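Local coordinates for protein dimethyl-sulfide monooxygenase (Hyphomicrobium sulfonivorans, PDB 6AK1) that catalyses the FMN-, NADH- and oxygen-dependent oxidation of dimethyl sulfide to methanethiol and formaldehyde, the first step in breaking this compound down, at residues A[36-39]-A[40-44]; A[87-90]-A[91-94]; A[430-433]-A[434-438]; A[458-461]-A[462-466]. All blocks are in the same frame, centred on the assembly; numbering follows the deposited sequence.

Interaction 1. Residues A[36-39]-A[40-44]; sequences LEYW and TNMAM
Tyr38 and Met42, one helical turn apart, lie side by side and point the same way. Both place CG anti to the backbone N (chi1 168° in Tyr38, 178° in Met42), but the methionine then bends at its second and third torsions. That double bend turns its methyl back, setting Met42 CE 3.8 Å from Tyr38 OH and obliquely against the ring. The phenol itself is fixed from outside, since its hydroxyl is hydrogen-bonded to Asp11 and Thr401. On the other flank of Tyr38 comes Trp39: Tyr38 CD2 stands 3.5 Å above the indole plane, over its centre, while Trp39 CD1 meets the phenol ring at its edge, in plane. The indole is tied down by NE1, which bonds to Tyr33 O.

These residues belong to helix 36-48 of the luciferase-like TIM barrel, the connection between the parallel neighbours 6-12 and 53-57, a beta-alpha-beta crossover. Tyr38, Trp39 and Met42 are buried, whereas Glu37 and Asn41 are exposed.

Regular helical bonds run beneath: Thr40 N gives to Leu36 O at 3.1 Å, Met42 N to Tyr38 O at 2.9 Å and Ala43 N to Trp39 O at 3.0 Å. Glu37 O has two nitrogens of Asn41 near it. Asn41 N bonds to it at 3.0 Å, and Asn41 ND2 swings in to 3.1 Å from Glu37 O, though at an angle too poor for a hydrogen bond. Thr40 CG2 meanwhile reaches Ala91 on the adjoining helix 89-94.

Interaction 2. Residues A[87-90]-A[91-94]; sequences GAIS and AMAA
Ala88 O takes the N-H of Met92 at 3.1 Å and so opens the short helix 89-94, which lies on the chain connection between the parallel neighbours 53-57 and 100-106 of the TIM barrel. Ala88 itself is not yet helical (phi -100°), but its carbonyl already points along the turn. Ala93 N follows with a 2.8 Å bond to Ile89 O, and Ala94 N with one of 2.9 Å to Ser90 O.

Small side chains dominate. Ala91 CB packs on Leu36 of helix 36-48. Ala93 CB rests 3.5 Å from Ile89 O and touches Phe101 of strand 100-106 and Thr126 of helix 112-126. Ser90, on the exposed side, folds its OG between the backbone N and the carbonyl carbon (chi1 65°), which brings it to 3.0 Å from Ala91 N at an angle too poor for a hydrogen bond.

Of the two long side chains, Ile89 packs on Ile56 and Val103 of the strands and on Leu122 of helix 112-126, and Met92 on Leu54, Ile56 and Phe101, with Trp39 and Ala43 of helix 36-48 beside it. The two run across each other. Met92 is extended until its last torsion (chi3 -66°), where it kinks back toward the start of the helix and puts its methyl CE 3.7 Å from Ile89 CD1.

Interaction 3. Residues A[430-433]-A[434-438]; sequences SLRR and KLIGT
Leu431 and Leu435 run side by side in the same direction, their CD1 methyls 3.7 Å apart. They get there from different first torsions, Leu431 with CG anti to the backbone N and Leu435 with CG beside it, and together they press on Val223 and Phe225 of strand 223-227. Arg432 stretches away, then bends at chi3 (-67°), so that its guanidinium reaches Glu242 in a salt bridge and the carbonyls of Thr221 and Gly441. Its aliphatic part does the local touching: CG lies 3.7 Å from Thr438 OG1, whose own hydrogen bond goes to Arg442 O.

Arg433 is extended from CG to NE. CG passes 3.4 Å from Thr438 O, and the guanidinium carries on to Pro428 O and Asn439 OD1, joining the chain before the helix to the chain after it. Cutting this side chain back to an alanine would probably leave both oxygens without that donor and let the flanking segments drift apart. Lys434 lays CG and CD each against Ser430 O, and its NZ bonds to the carbonyls of Lys427 and Gly429 and to His98 ND1.

Arg432 O is gripped twice, by Ile436 N at 2.8 Å and Gly437 N at 3.0 Å; the second, in the carbonyl plane, closes a pi-turn. Gly437 has a positive phi (96°) at which a side chain would collide with the preceding carbonyl. With Ser430 OG accepting from Arg433 N at 3.2 Å, this is a short helix with a serine N-cap and a glycine exit, packed against barrel strand 223-227.

Interaction 4. Residues A[458-461]-A[462-466]; sequences GKES and VADRT
Ser461 N donates to Asp464 OD2 at 2.9 Å and nearly straight, though it meets the oxygen from above the carboxylate plane, 49° out of it. Beside this bond runs a salt bridge, Glu460 OE2 to Arg465 NH1 at 3.1 Å. The carboxylate and guanidinium planes stand almost perpendicular, 87° apart, so one carboxylate oxygen makes the bridge in place of a paired, coplanar contact. The other, OE1, is held by Asn200 ND2. A valine at Glu460 would probably leave Arg465 NH1 without its charge mate, deprive Asn200 of an acceptor and leave the arginine end less firmly held.

Asp464 N points back at Ser461 through two weak bonds, 3.2 Å to Ser461 O and 3.4 Å to Ser461 OG. The hydroxyl is brought round by a first torsion of 77°, lodged between the backbone N and the carbonyl carbon. Further along, Ala463 O takes both Thr466 N (3.0 Å) and Thr466 OG1 (3.1 Å) on one face of its plane.

Packing between the segments is slight, with Ala463 CB 3.8 Å from Ser461 OG. Val462 packs on Val196 and Phe211, and Glu460 O bonds to His197, so this surface piece of the C-terminal tail docks on the 193-200 loop. The reciprocal bonding of Ser461 and Asp464, one half of it weak, is that of a capping box at the front of the 3-10 turn 463-465.

Overall arrangement
All four contacts are local, each closing no more than a helical turn or a tight bend, and they follow one another in series without nesting or crossing. Interaction 1, on helix 36-48, comes first; interaction 2, on helix 89-94, lies against it, the two helices packing together with centres 9 Å apart. Together they cover one flank of the barrel. Interaction 3 comes much later, about 20 Å from interaction 2 between centres, on the short helix following the barrel strands. Interaction 4, about 33 Å beyond interaction 3 between centres, binds the C-terminal tail to an outlying loop.

Interaction 1. Residues A[36-39]-A[40-44]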
loop_
_atom_site.group_PDB
_atom_site.type_symbol
_atom_site.label_atom_id
_atom_site.label_comp_id
_atom_site.label_asym_id
_atom_site.label_seq_id
_atom_site.Cartn_x
_atom_site.Cartn_y
_atom_site.Cartn_z
ATOM N N LEU A 36 19.051 -8.252 3.808
ATOM C CA LEU A 36 19.098 -7.067 2.954
ATOM C C LEU A 36 19.142 -7.443 1.479
ATOM O O LEU A 36 18.520 -6.761 0.658
ATOM C CB LEU A 36 20.306 -6.193 3.328
ATOM C CG LEU A 36 20.327 -4.753 2.817
ATOM C CD1 LEU A 36 18.956 -4.127 2.943
ATOM C CD2 LEU A 36 21.329 -3.913 3.610
ATOM N N GLU A 37 19.827 -8.552 1.133
ATOM C CA GLU A 37 19.979 -8.954 -0.266
ATOM C C GLU A 37 18.654 -9.350 -0.910
ATOM O O GLU A 37 18.501 -9.186 -2.123
ATOM C CB GLU A 37 20.968 -10.116 -0.406
ATOM C CG GLU A 37 22.417 -9.781 -0.014
ATOM C CD GLU A 37 22.652 -9.740 1.508
ATOM O OE1 GLU A 37 21.785 -10.226 2.276
ATOM O OE2 GLU A 37 23.711 -9.209 1.932
ATOM N N TYR A 38 17.699 -9.892 -0.144
ATOM C CA TYR A 38 16.393 -10.183 -0.733
ATOM C C TYR A 38 15.757 -8.913 -1.277
ATOM O O TYR A 38 15.262 -8.882 -2.406
ATOM C CB TYR A 38 15.456 -10.848 0.293
ATOM C CG TYR A 38 14.003 -10.902 -0.167
ATOM C CD1 TYR A 38 13.538 -11.944 -0.970
ATOM C CD2 TYR A 38 13.099 -9.892 0.180
ATOM C CE1 TYR A 38 12.224 -11.989 -1.402
ATOM C CE2 TYR A 38 11.785 -9.924 -0.263
ATOM C CZ TYR A 38 11.355 -10.975 -1.054
ATOM O OH TYR A 38 10.046 -11.021 -1.473
ATOM N N TRP A 39 15.800 -7.837 -0.494
ATOM C CA TRP A 39 15.120 -6.612 -0.892
ATOM C C TRP A 39 15.838 -5.899 -2.033
ATOM O O TRP A 39 15.181 -5.401 -2.955
ATOM C CB TRP A 39 14.949 -5.711 0.326
ATOM C CG TRP A 39 14.056 -6.379 1.323
ATOM C CD1 TRP A 39 14.438 -7.046 2.451
ATOM C CD2 TRP A 39 12.625 -6.492 1.247
ATOM N NE1 TRP A 39 13.327 -7.552 3.090
ATOM C CE2 TRP A 39 12.204 -7.217 2.373
ATOM C CE3 TRP A 39 11.658 -6.055 0.322
ATOM C CZ2 TRP A 39 10.845 -7.525 2.608
ATOM C CZ3 TRP A 39 10.308 -6.343 0.564
ATOM C CH2 TRP A 39 9.919 -7.070 1.697
ATOM N N THR A 40 17.175 -5.840 -2.008
ATOM C CA THR A 40 17.868 -5.165 -3.107
ATOM C C THR A 40 17.738 -5.950 -4.410
ATOM O O THR A 40 17.569 -5.351 -5.480
ATOM C CB THR A 40 19.346 -4.906 -2.760
ATOM O OG1 THR A 40 20.020 -6.137 -2.459
ATOM C CG2 THR A 40 19.440 -3.992 -1.566
ATOM N N ASN A 41 17.802 -7.286 -4.344
ATOM C CA ASN A 41 17.533 -8.098 -5.534
ATOM C C ASN A 41 16.099 -7.905 -6.036
ATOM O O ASN A 41 15.865 -7.840 -7.241
ATOM C CB ASN A 41 17.769 -9.581 -5.242
ATOM C CG ASN A 41 19.224 -9.921 -5.062
ATOM O OD1 ASN A 41 20.111 -9.203 -5.534
ATOM N ND2 ASN A 41 19.481 -11.042 -4.396
ATOM N N MET A 42 15.127 -7.839 -5.123
ATOM C CA MET A 42 13.738 -7.605 -5.523
ATOM C C MET A 42 13.590 -6.277 -6.272
ATOM O O MET A 42 12.990 -6.227 -7.357
ATOM C CB MET A 42 12.824 -7.652 -4.287
ATOM C CG MET A 42 11.327 -7.367 -4.560
ATOM S SD MET A 42 10.622 -8.493 -5.811
ATOM C CE MET A 42 11.027 -10.056 -5.049
ATOM N N ALA A 43 14.161 -5.191 -5.719
ATOM C CA ALA A 43 14.015 -3.869 -6.333
ATOM C C ALA A 43 14.645 -3.824 -7.718
ATOM O O ALA A 43 14.091 -3.212 -8.638
ATOM C CB ALA A 43 14.634 -2.780 -5.435
ATOM N N MET A 44 15.817 -4.442 -7.879
ATOM C CA MET A 44 16.453 -4.471 -9.190
ATOM C C MET A 44 15.643 -5.298 -10.177
ATOM O O MET A 44 15.520 -4.928 -11.352
ATOM C CB MET A 44 17.869 -5.021 -9.073
ATOM C CG MET A 44 18.796 -4.139 -8.251
ATOM S SD MET A 44 20.529 -4.607 -8.498
ATOM C CE MET A 44 20.656 -6.027 -7.431
#

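Interaction 2. Residues A[87-90]-A[91-94]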
loop_
_atom_site.group_PDB
_atom_site.type_symbol
_atom_site.label_atom_id
_atom_site.label_comp_id
_atom_site.label_asym_id
_atom_site.label_seq_id
_atom_site.Cartn_x
_atom_site.Cartn_y
_atom_site.Cartn_z
ATOM N N GLY A 87 12.859 -0.159 6.782
ATOM C CA GLY A 87 14.236 -0.547 7.039
ATOM C C GLY A 87 15.109 -0.635 5.799
ATOM O O GLY A 87 16.248 -0.164 5.804
ATOM N N ALA A 88 14.612 -1.262 4.735
ATOM C CA ALA A 88 15.438 -1.556 3.565
ATOM C C ALA A 88 15.250 -0.565 2.421
ATOM O O ALA A 88 15.829 -0.767 1.352
ATOM C CB ALA A 88 15.150 -2.971 3.062
ATOM N N ILE A 89 14.466 0.501 2.617
ATOM C CA ILE A 89 14.122 1.387 1.504
ATOM C C ILE A 89 15.374 2.014 0.894
ATOM O O ILE A 89 15.548 2.016 -0.333
ATOM C CB ILE A 89 13.117 2.465 1.955
ATOM C CG1 ILE A 89 11.848 1.813 2.494
ATOM C CG2 ILE A 89 12.797 3.420 0.779
ATOM C CD1 ILE A 89 11.176 0.906 1.502
ATOM N N SER A 90 16.260 2.572 1.728
ATOM C CA SER A 90 17.399 3.309 1.166
ATOM C C SER A 90 18.335 2.386 0.398
ATOM O O SER A 90 18.833 2.751 -0.671
ATOM C CB SER A 90 18.179 4.048 2.260
ATOM O OG SER A 90 18.775 3.139 3.163
ATOM N N ALA A 91 18.591 1.188 0.925
ATOM C CA ALA A 91 19.388 0.223 0.175
ATOM C C ALA A 91 18.763 -0.065 -1.189
ATOM O O ALA A 91 19.477 -0.148 -2.196
ATOM C CB ALA A 91 19.552 -1.074 0.975
ATOM N N MET A 92 17.425 -0.195 -1.245
ATOM C CA MET A 92 16.762 -0.526 -2.508
ATOM C C MET A 92 16.791 0.654 -3.468
ATOM O O MET A 92 16.917 0.475 -4.685
ATOM C CB MET A 92 15.313 -0.968 -2.248
ATOM C CG MET A 92 15.179 -2.361 -1.658
ATOM S SD MET A 92 13.442 -2.948 -1.678
ATOM C CE MET A 92 12.679 -1.780 -0.527
ATOM N N ALA A 93 16.675 1.870 -2.932
ATOM C CA ALA A 93 16.763 3.067 -3.749
ATOM C C ALA A 93 18.170 3.272 -4.302
ATOM O O ALA A 93 18.329 3.818 -5.402
ATOM C CB ALA A 93 16.329 4.276 -2.921
ATOM N N ALA A 94 19.196 2.831 -3.561
ATOM C CA ALA A 94 20.578 2.990 -4.010
ATOM C C ALA A 94 20.883 2.187 -5.271
ATOM O O ALA A 94 21.760 2.588 -6.043
ATOM C CB ALA A 94 21.556 2.575 -2.904
#

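Interaction 3. Residues A[430-433]-A[434-438]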
loop_
_atom_site.group_PDB
_atom_site.type_symbol
_atom_site.label_atom_id
_atom_site.label_comp_id
_atom_site.label_asym_id
_atom_site.label_seq_id
_atom_site.Cartn_x
_atom_site.Cartn_y
_atom_site.Cartn_z
ATOM N N SER A 430 9.446 12.211 -10.596
ATOM C CA SER A 430 9.034 11.632 -9.336
ATOM C C SER A 430 7.971 10.550 -9.552
ATOM O O SER A 430 7.371 10.420 -10.622
ATOM C CB SER A 430 8.495 12.724 -8.416
ATOM O OG SER A 430 7.316 13.294 -8.974
ATOM N N LEU A 431 7.739 9.773 -8.495
ATOM C CA LEU A 431 6.689 8.760 -8.533
ATOM C C LEU A 431 5.334 9.385 -8.855
ATOM O O LEU A 431 4.561 8.835 -9.650
ATOM C CB LEU A 431 6.644 8.009 -7.198
ATOM C CG LEU A 431 5.595 6.892 -7.089
ATOM C CD1 LEU A 431 5.785 5.867 -8.201
ATOM C CD2 LEU A 431 5.676 6.220 -5.726
ATOM N N ARG A 432 5.034 10.549 -8.270
ATOM C CA ARG A 432 3.772 11.204 -8.591
ATOM C C ARG A 432 3.715 11.598 -10.060
ATOM O O ARG A 432 2.659 11.503 -10.694
ATOM C CB ARG A 432 3.543 12.432 -7.710
ATOM C CG ARG A 432 2.205 13.087 -8.038
ATOM C CD ARG A 432 1.787 14.190 -7.073
ATOM N NE ARG A 432 1.482 13.694 -5.737
ATOM C CZ ARG A 432 2.250 13.935 -4.681
ATOM N NH1 ARG A 432 1.917 13.462 -3.496
ATOM N NH2 ARG A 432 3.343 14.668 -4.822
ATOM N N ARG A 433 4.838 12.057 -10.621
ATOM C CA ARG A 433 4.840 12.390 -12.039
ATOM C C ARG A 433 4.597 11.146 -12.883
ATOM O O ARG A 433 3.818 11.179 -13.841
ATOM C CB ARG A 433 6.152 13.064 -12.433
ATOM C CG ARG A 433 6.140 13.611 -13.846
ATOM C CD ARG A 433 7.331 14.511 -14.129
ATOM N NE ARG A 433 7.126 15.272 -15.359
ATOM C CZ ARG A 433 7.324 14.795 -16.585
ATOM N NH1 ARG A 433 7.747 13.546 -16.767
ATOM N NH2 ARG A 433 7.094 15.571 -17.639
ATOM N N LYS A 434 5.223 10.028 -12.511
ATOM C CA LYS A 434 5.027 8.782 -13.248
ATOM C C LYS A 434 3.588 8.275 -13.149
ATOM O O LYS A 434 3.026 7.806 -14.146
ATOM C CB LYS A 434 6.004 7.723 -12.737
ATOM C CG LYS A 434 7.458 7.953 -13.113
ATOM C CD LYS A 434 8.390 7.395 -12.023
ATOM C CE LYS A 434 9.753 6.985 -12.577
ATOM N NZ LYS A 434 10.626 8.108 -13.003
ATOM N N LEU A 435 2.973 8.344 -11.959
ATOM C CA LEU A 435 1.668 7.708 -11.757
ATOM C C LEU A 435 0.495 8.651 -12.011
ATOM O O LEU A 435 -0.464 8.285 -12.703
ATOM C CB LEU A 435 1.554 7.145 -10.339
ATOM C CG LEU A 435 2.363 5.891 -10.033
ATOM C CD1 LEU A 435 2.096 5.417 -8.604
ATOM C CD2 LEU A 435 2.025 4.794 -11.022
ATOM N N ILE A 436 0.538 9.848 -11.435
ATOM C CA ILE A 436 -0.574 10.782 -11.567
ATOM C C ILE A 436 -0.384 11.714 -12.760
ATOM O O ILE A 436 -1.358 12.090 -13.417
ATOM C CB ILE A 436 -0.737 11.565 -10.255
ATOM C CG1 ILE A 436 -1.046 10.597 -9.112
ATOM C CG2 ILE A 436 -1.837 12.612 -10.379
ATOM C CD1 ILE A 436 -2.415 9.922 -9.251
ATOM N N GLY A 437 0.849 12.090 -13.067
ATOM C CA GLY A 437 1.114 12.849 -14.265
ATOM C C GLY A 437 1.204 14.348 -14.100
ATOM O O GLY A 437 1.359 15.043 -15.106
ATOM N N THR A 438 1.110 14.876 -12.881
ATOM C CA THR A 438 1.379 16.299 -12.708
ATOM C C THR A 438 2.793 16.587 -13.183
ATOM O O THR A 438 3.697 15.769 -13.012
ATOM C CB THR A 438 1.194 16.725 -11.250
ATOM O OG1 THR A 438 2.010 15.907 -10.407
ATOM C CG2 THR A 438 -0.273 16.579 -10.824
#

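Interaction 4. Residues A[458-461]-A[462-466]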
loop_
_atom_site.group_PDB
_atom_site.type_symbol
_atom_site.label_atom_id
_atom_site.label_comp_id
_atom_site.label_asym_id
_atom_site.label_seq_id
_atom_site.Cartn_x
_atom_site.Cartn_y
_atom_site.Cartn_z
ATOM N N GLY A 458 3.103 35.332 3.673
ATOM C CA GLY A 458 2.620 36.523 4.338
ATOM C C GLY A 458 1.999 36.287 5.692
ATOM O O GLY A 458 1.470 37.227 6.287
ATOM N N LYS A 459 2.020 35.062 6.192
ATOM C CA LYS A 459 1.608 34.807 7.557
ATOM C C LYS A 459 2.849 34.775 8.439
ATOM O O LYS A 459 3.977 34.934 7.964
ATOM C CB LYS A 459 0.802 33.509 7.644
ATOM C CG LYS A 459 -0.505 33.545 6.864
ATOM C CD LYS A 459 -1.545 32.620 7.480
ATOM C CE LYS A 459 -2.660 32.284 6.494
ATOM N NZ LYS A 459 -3.366 33.493 5.992
ATOM N N GLU A 460 2.632 34.562 9.735
ATOM C CA GLU A 460 3.723 34.573 10.706
ATOM C C GLU A 460 4.860 33.652 10.274
ATOM O O GLU A 460 4.630 32.503 9.874
ATOM C CB GLU A 460 3.202 34.147 12.081
ATOM C CG GLU A 460 4.292 33.982 13.134
ATOM C CD GLU A 460 3.811 33.206 14.354
ATOM O OE1 GLU A 460 2.582 33.017 14.514
ATOM O OE2 GLU A 460 4.670 32.771 15.153
ATOM N N SER A 461 6.085 34.168 10.348
ATOM C CA SER A 461 7.293 33.424 10.016
ATOM C C SER A 461 8.184 33.300 11.246
ATOM O O SER A 461 7.965 33.952 12.274
ATOM C CB SER A 461 8.066 34.099 8.875
ATOM O OG SER A 461 8.779 35.228 9.338
ATOM N N VAL A 462 9.213 32.452 11.136
ATOM C CA VAL A 462 10.170 32.307 12.238
ATOM C C VAL A 462 10.899 33.626 12.500
ATOM O O VAL A 462 11.152 33.996 13.655
ATOM C CB VAL A 462 11.156 31.158 11.946
ATOM C CG1 VAL A 462 12.203 31.048 13.033
ATOM C CG2 VAL A 462 10.415 29.836 11.806
ATOM N N ALA A 463 11.233 34.364 11.438
ATOM C CA ALA A 463 11.962 35.624 11.599
ATOM C C ALA A 463 11.154 36.667 12.376
ATOM O O ALA A 463 11.736 37.500 13.073
ATOM C CB ALA A 463 12.361 36.172 10.226
ATOM N N ASP A 464 9.820 36.618 12.286
ATOM C CA ASP A 464 8.954 37.572 12.979
ATOM C C ASP A 464 9.184 37.623 14.486
ATOM O O ASP A 464 8.852 38.638 15.105
ATOM C CB ASP A 464 7.481 37.244 12.722
ATOM C CG ASP A 464 7.045 37.604 11.322
ATOM O OD1 ASP A 464 7.694 38.482 10.723
ATOM O OD2 ASP A 464 6.063 37.018 10.815
ATOM N N ARG A 465 9.709 36.556 15.069
ATOM C CA ARG A 465 9.964 36.500 16.481
ATOM C C ARG A 465 11.382 36.824 16.896
ATOM O O ARG A 465 11.641 36.868 18.034
ATOM C CB ARG A 465 9.612 35.122 17.017
ATOM C CG ARG A 465 8.149 34.787 17.029
ATOM C CD ARG A 465 7.761 33.854 18.150
ATOM N NE ARG A 465 6.400 33.348 17.965
ATOM C CZ ARG A 465 5.291 33.966 18.353
ATOM N NH1 ARG A 465 4.117 33.421 18.113
ATOM N NH2 ARG A 465 5.349 35.116 18.982
ATOM N N THR A 466 12.291 37.038 15.971
ATOM C CA THR A 466 13.685 37.314 16.292
ATOM C C THR A 466 13.832 38.676 16.963
ATOM O O THR A 466 13.346 39.689 16.447
ATOM C CB THR A 466 14.524 37.255 15.018
ATOM O OG1 THR A 466 14.214 36.038 14.326
ATOM C CG2 THR A 466 16.017 37.318 15.332
#